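Local coordinates for CBS domain-containing protein (Agrobacterium tumefaciens, PDB 3FHM) that binds AMP and NADH through a pair of CBS domains and probably serves as a nucleotide-sensing module, its cellular role being unknown, at residues 103-108 with 128-133. Residues are numbered along the deposited sequence; the frame is centred on the assembly and turned at random.
Sequences VVRCQH and PVEENG. With AMP (adenosine monophosphate), chain E.
Cys106 and strand 126-131 are joined by two backbone hydrogen bonds: Cys106 N donates to Pro128 O (3.1 Å), and Glu130 N to Cys106 O (2.9 Å). Cys106 and Val129 thus form a single parallel bridge, and the backbones draw apart toward His108 and Glu131. Arg105 runs outward from here: its CB rests against Pro128 O, CG passes near that oxygen and Glu130 OE1, and Arg105 CD comes to 3.4 Å from Glu130 OE1. The bent chain then turns Arg105 NE back to Val103 O (3.1 Å), which lies in the guanidinium plane; Arg105 NH2 stays 4.3 Å from Glu130 OE1, too far for a salt bridge. In this second CBS domain, the loop before helix 112-122 and strand 126-131 both contribute to the AMP pocket. Val104 reads the adenine edge with its backbone, N donating to AMP N1 and O accepting from AMP N6. Pro128 CD sits 3.3 Å from Val104 O and also borders N6, while Val103 CG1, anti to its own N (chi1 -178°), packs on Pro128 CG. Within the bridged pair, Cys106 SG meets Val129 CG2 at 3.8 Å, and both side chains touch Val26 of helix 26-33.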
ATOM      1  N   VAL A 103     -16.032  -6.841  -3.600  1.00 33.43           N
ATOM      2  CA  VAL A 103     -14.721  -7.413  -3.471  1.00 32.45           C
ATOM      3  C   VAL A 103     -14.342  -8.288  -4.670  1.00 31.96           C
ATOM      4  O   VAL A 103     -14.985  -9.318  -4.852  1.00 32.79           O
ATOM      5  CB  VAL A 103     -14.748  -8.318  -2.229  1.00 32.66           C
ATOM      6  CG1 VAL A 103     -13.400  -8.969  -1.939  1.00 32.34           C
ATOM      7  CG2 VAL A 103     -15.192  -7.531  -1.032  1.00 33.34           C
ATOM      8  N   VAL A 104     -13.309  -7.912  -5.455  1.00 31.28           N
ATOM      9  CA  VAL A 104     -12.776  -8.747  -6.574  1.00 30.59           C
ATOM     10  C   VAL A 104     -11.799  -9.848  -6.040  1.00 30.78           C
ATOM     11  O   VAL A 104     -10.977  -9.560  -5.189  1.00 30.01           O
ATOM     12  CB  VAL A 104     -12.060  -7.886  -7.667  1.00 29.65           C
ATOM     13  CG1 VAL A 104     -11.497  -8.742  -8.773  1.00 29.76           C
ATOM     14  CG2 VAL A 104     -12.970  -6.878  -8.247  1.00 29.33           C
ATOM     15  N   ARG A 105     -11.911 -11.088  -6.549  1.00 31.85           N
ATOM     16  CA  ARG A 105     -11.163 -12.281  -6.064  1.00 33.24           C
ATOM     17  C   ARG A 105     -10.375 -12.983  -7.172  1.00 33.46           C
ATOM     18  O   ARG A 105     -10.634 -12.786  -8.362  1.00 33.10           O
ATOM     19  CB  ARG A 105     -12.140 -13.355  -5.544  1.00 33.72           C
ATOM     20  CG  ARG A 105     -13.257 -12.883  -4.613  1.00 37.10           C
ATOM     21  CD  ARG A 105     -14.668 -13.306  -5.099  1.00 42.38           C
ATOM     22  NE  ARG A 105     -15.673 -12.293  -4.715  1.00 45.94           N
ATOM     23  CZ  ARG A 105     -16.985 -12.509  -4.576  1.00 48.91           C
ATOM     24  NH1 ARG A 105     -17.795 -11.514  -4.221  1.00 49.20           N
ATOM     25  NH2 ARG A 105     -17.498 -13.715  -4.766  1.00 48.70           N
ATOM     26  N   CYS A 106      -9.447 -13.853  -6.770  1.00 34.22           N
ATOM     27  CA  CYS A 106      -8.869 -14.856  -7.706  1.00 35.14           C
ATOM     28  C   CYS A 106      -8.965 -16.329  -7.229  1.00 35.79           C
ATOM     29  O   CYS A 106      -9.490 -16.603  -6.144  1.00 36.13           O
ATOM     30  CB  CYS A 106      -7.441 -14.535  -8.056  1.00 34.60           C
ATOM     31  SG  CYS A 106      -6.494 -14.654  -6.635  1.00 37.23           S
ATOM     32  N   GLN A 107      -8.472 -17.264  -8.058  1.00 36.55           N
ATOM     33  CA  GLN A 107      -8.567 -18.705  -7.806  1.00 37.09           C
ATOM     34  C   GLN A 107      -7.189 -19.305  -7.616  1.00 37.60           C
ATOM     35  O   GLN A 107      -6.194 -18.644  -7.851  1.00 37.61           O
ATOM     36  CB  GLN A 107      -9.215 -19.388  -8.988  1.00 36.88           C
ATOM     37  CG  GLN A 107     -10.709 -19.345  -8.970  1.00 37.99           C
ATOM     38  CD  GLN A 107     -11.304 -17.975  -9.330  1.00 40.55           C
ATOM     39  OE1 GLN A 107     -12.420 -17.638  -8.905  1.00 39.72           O
ATOM     40  NE2 GLN A 107     -10.578 -17.202 -10.140  1.00 40.63           N
ATOM     41  N   HIS A 108      -7.131 -20.577  -7.226  1.00 38.37           N
ATOM     42  CA  HIS A 108      -5.831 -21.245  -6.955  1.00 38.68           C
ATOM     43  C   HIS A 108      -4.950 -21.316  -8.190  1.00 37.95           C
ATOM     44  O   HIS A 108      -3.706 -21.433  -8.116  1.00 37.10           O
ATOM     45  CB  HIS A 108      -6.006 -22.646  -6.353  1.00 39.29           C
ATOM     46  CG  HIS A 108      -6.012 -22.652  -4.848  1.00 44.10           C
ATOM     47  ND1 HIS A 108      -4.852 -22.685  -4.096  1.00 47.63           N
ATOM     48  CD2 HIS A 108      -7.040 -22.605  -3.953  1.00 47.27           C
ATOM     49  CE1 HIS A 108      -5.166 -22.660  -2.806  1.00 47.75           C
ATOM     50  NE2 HIS A 108      -6.484 -22.610  -2.691  1.00 48.10           N
ATOM     51  N   PRO A 128      -8.223 -11.252  -2.471  1.00 32.13           N
ATOM     52  CA  PRO A 128      -8.670 -12.393  -1.666  1.00 32.61           C
ATOM     53  C   PRO A 128      -8.764 -13.600  -2.575  1.00 33.36           C
ATOM     54  O   PRO A 128      -9.254 -13.461  -3.706  1.00 33.89           O
ATOM     55  CB  PRO A 128     -10.095 -11.958  -1.211  1.00 32.18           C
ATOM     56  CG  PRO A 128     -10.091 -10.514  -1.248  1.00 31.03           C
ATOM     57  CD  PRO A 128      -9.259 -10.203  -2.498  1.00 31.52           C
ATOM     58  N   VAL A 129      -8.309 -14.756  -2.101  1.00 34.65           N
ATOM     59  CA  VAL A 129      -8.428 -16.037  -2.865  1.00 36.02           C
ATOM     60  C   VAL A 129      -9.677 -16.895  -2.492  1.00 37.51           C
ATOM     61  O   VAL A 129      -9.946 -17.196  -1.310  1.00 37.54           O
ATOM     62  CB  VAL A 129      -7.094 -16.912  -2.857  1.00 35.81           C
ATOM     63  CG1 VAL A 129      -7.177 -18.075  -3.850  1.00 34.75           C
ATOM     64  CG2 VAL A 129      -5.859 -16.087  -3.167  1.00 35.12           C
ATOM     65  N   GLU A 130     -10.426 -17.272  -3.523  1.00 39.65           N
ATOM     66  CA  GLU A 130     -11.640 -18.105  -3.382  1.00 42.01           C
ATOM     67  C   GLU A 130     -11.521 -19.508  -4.032  1.00 42.37           C
ATOM     68  O   GLU A 130     -10.831 -19.684  -5.030  1.00 42.20           O
ATOM     69  CB  GLU A 130     -12.854 -17.343  -3.935  1.00 42.24           C
ATOM     70  CG  GLU A 130     -14.004 -18.202  -4.381  1.00 45.76           C
ATOM     71  CD  GLU A 130     -14.467 -17.828  -5.767  1.00 49.84           C
ATOM     72  OE1 GLU A 130     -14.598 -16.596  -6.011  1.00 51.15           O
ATOM     73  OE2 GLU A 130     -14.677 -18.761  -6.597  1.00 51.39           O
ATOM     74  N   GLU A 131     -12.182 -20.489  -3.429  1.00 43.88           N
ATOM     75  CA  GLU A 131     -12.324 -21.818  -3.993  1.00 45.47           C
ATOM     76  C   GLU A 131     -13.452 -22.524  -3.288  1.00 45.73           C
ATOM     77  O   GLU A 131     -13.443 -22.666  -2.055  1.00 45.97           O
ATOM     78  CB  GLU A 131     -11.042 -22.632  -3.869  1.00 45.85           C
ATOM     79  CG  GLU A 131     -10.665 -22.983  -2.449  1.00 49.64           C
ATOM     80  CD  GLU A 131     -10.121 -24.392  -2.325  1.00 54.13           C
ATOM     81  OE1 GLU A 131     -10.214 -24.944  -1.207  1.00 56.42           O
ATOM     82  OE2 GLU A 131      -9.604 -24.941  -3.330  1.00 55.66           O
ATOM     83  N   ASN A 132     -14.431 -22.953  -4.080  1.00 46.36           N
ATOM     84  CA  ASN A 132     -15.619 -23.588  -3.557  1.00 46.56           C
ATOM     85  C   ASN A 132     -16.429 -22.598  -2.743  1.00 46.36           C
ATOM     86  O   ASN A 132     -17.011 -22.954  -1.729  1.00 46.74           O
ATOM     87  CB  ASN A 132     -15.233 -24.802  -2.699  1.00 46.88           C
ATOM     88  CG  ASN A 132     -14.764 -26.006  -3.538  1.00 48.32           C
ATOM     89  OD1 ASN A 132     -14.814 -25.995  -4.781  1.00 48.01           O
ATOM     90  ND2 ASN A 132     -14.321 -27.061  -2.846  1.00 49.26           N
ATOM     91  N   GLY A 133     -16.441 -21.343  -3.176  1.00 45.99           N
ATOM     92  CA  GLY A 133     -17.181 -20.285  -2.478  1.00 45.77           C
ATOM     93  C   GLY A 133     -16.604 -19.908  -1.118  1.00 45.61           C
ATOM     94  O   GLY A 133     -17.188 -19.134  -0.373  1.00 45.90           O
TER
HETATM   95  P   AMP E 200      -5.189  -1.012  -1.616  1.00 24.48           P
HETATM   96  O1P AMP E 200      -5.719  -2.394  -1.561  1.00 23.95           O
HETATM   97  O2P AMP E 200      -4.868  -0.367  -0.316  1.00 23.43           O
HETATM   98  O3P AMP E 200      -4.184  -0.846  -2.750  1.00 23.66           O
HETATM   99  O5' AMP E 200      -6.634  -0.386  -1.947  1.00 24.33           O
HETATM  100  C5' AMP E 200      -6.986   0.959  -2.343  1.00 22.95           C
HETATM  101  C4' AMP E 200      -8.504   0.905  -2.581  1.00 24.06           C
HETATM  102  O4' AMP E 200      -8.834  -0.274  -3.296  1.00 24.43           O
HETATM  103  C3' AMP E 200      -9.282   0.763  -1.276  1.00 25.09           C
HETATM  104  O3' AMP E 200     -10.565   1.379  -1.290  1.00 25.94           O
HETATM  105  C2' AMP E 200      -9.592  -0.675  -1.190  1.00 24.32           C
HETATM  106  O2' AMP E 200     -10.809  -0.809  -0.509  1.00 24.93           O
HETATM  107  C1' AMP E 200      -9.781  -1.047  -2.600  1.00 24.59           C
HETATM  108  N9  AMP E 200      -9.592  -2.508  -2.679  1.00 25.78           N
HETATM  109  C8  AMP E 200      -8.682  -3.325  -2.082  1.00 26.28           C
HETATM  110  N7  AMP E 200      -8.859  -4.664  -2.352  1.00 23.70           N
HETATM  111  C5  AMP E 200      -9.893  -4.683  -3.165  1.00 25.26           C
HETATM  112  C6  AMP E 200     -10.609  -5.750  -3.847  1.00 26.49           C
HETATM  113  N6  AMP E 200     -10.232  -7.038  -3.703  1.00 26.02           N
HETATM  114  N1  AMP E 200     -11.651  -5.373  -4.611  1.00 27.21           N
HETATM  115  C2  AMP E 200     -12.058  -4.073  -4.752  1.00 26.36           C
HETATM  116  N3  AMP E 200     -11.474  -3.035  -4.163  1.00 26.55           N
HETATM  117  C4  AMP E 200     -10.388  -3.296  -3.375  1.00 26.02           C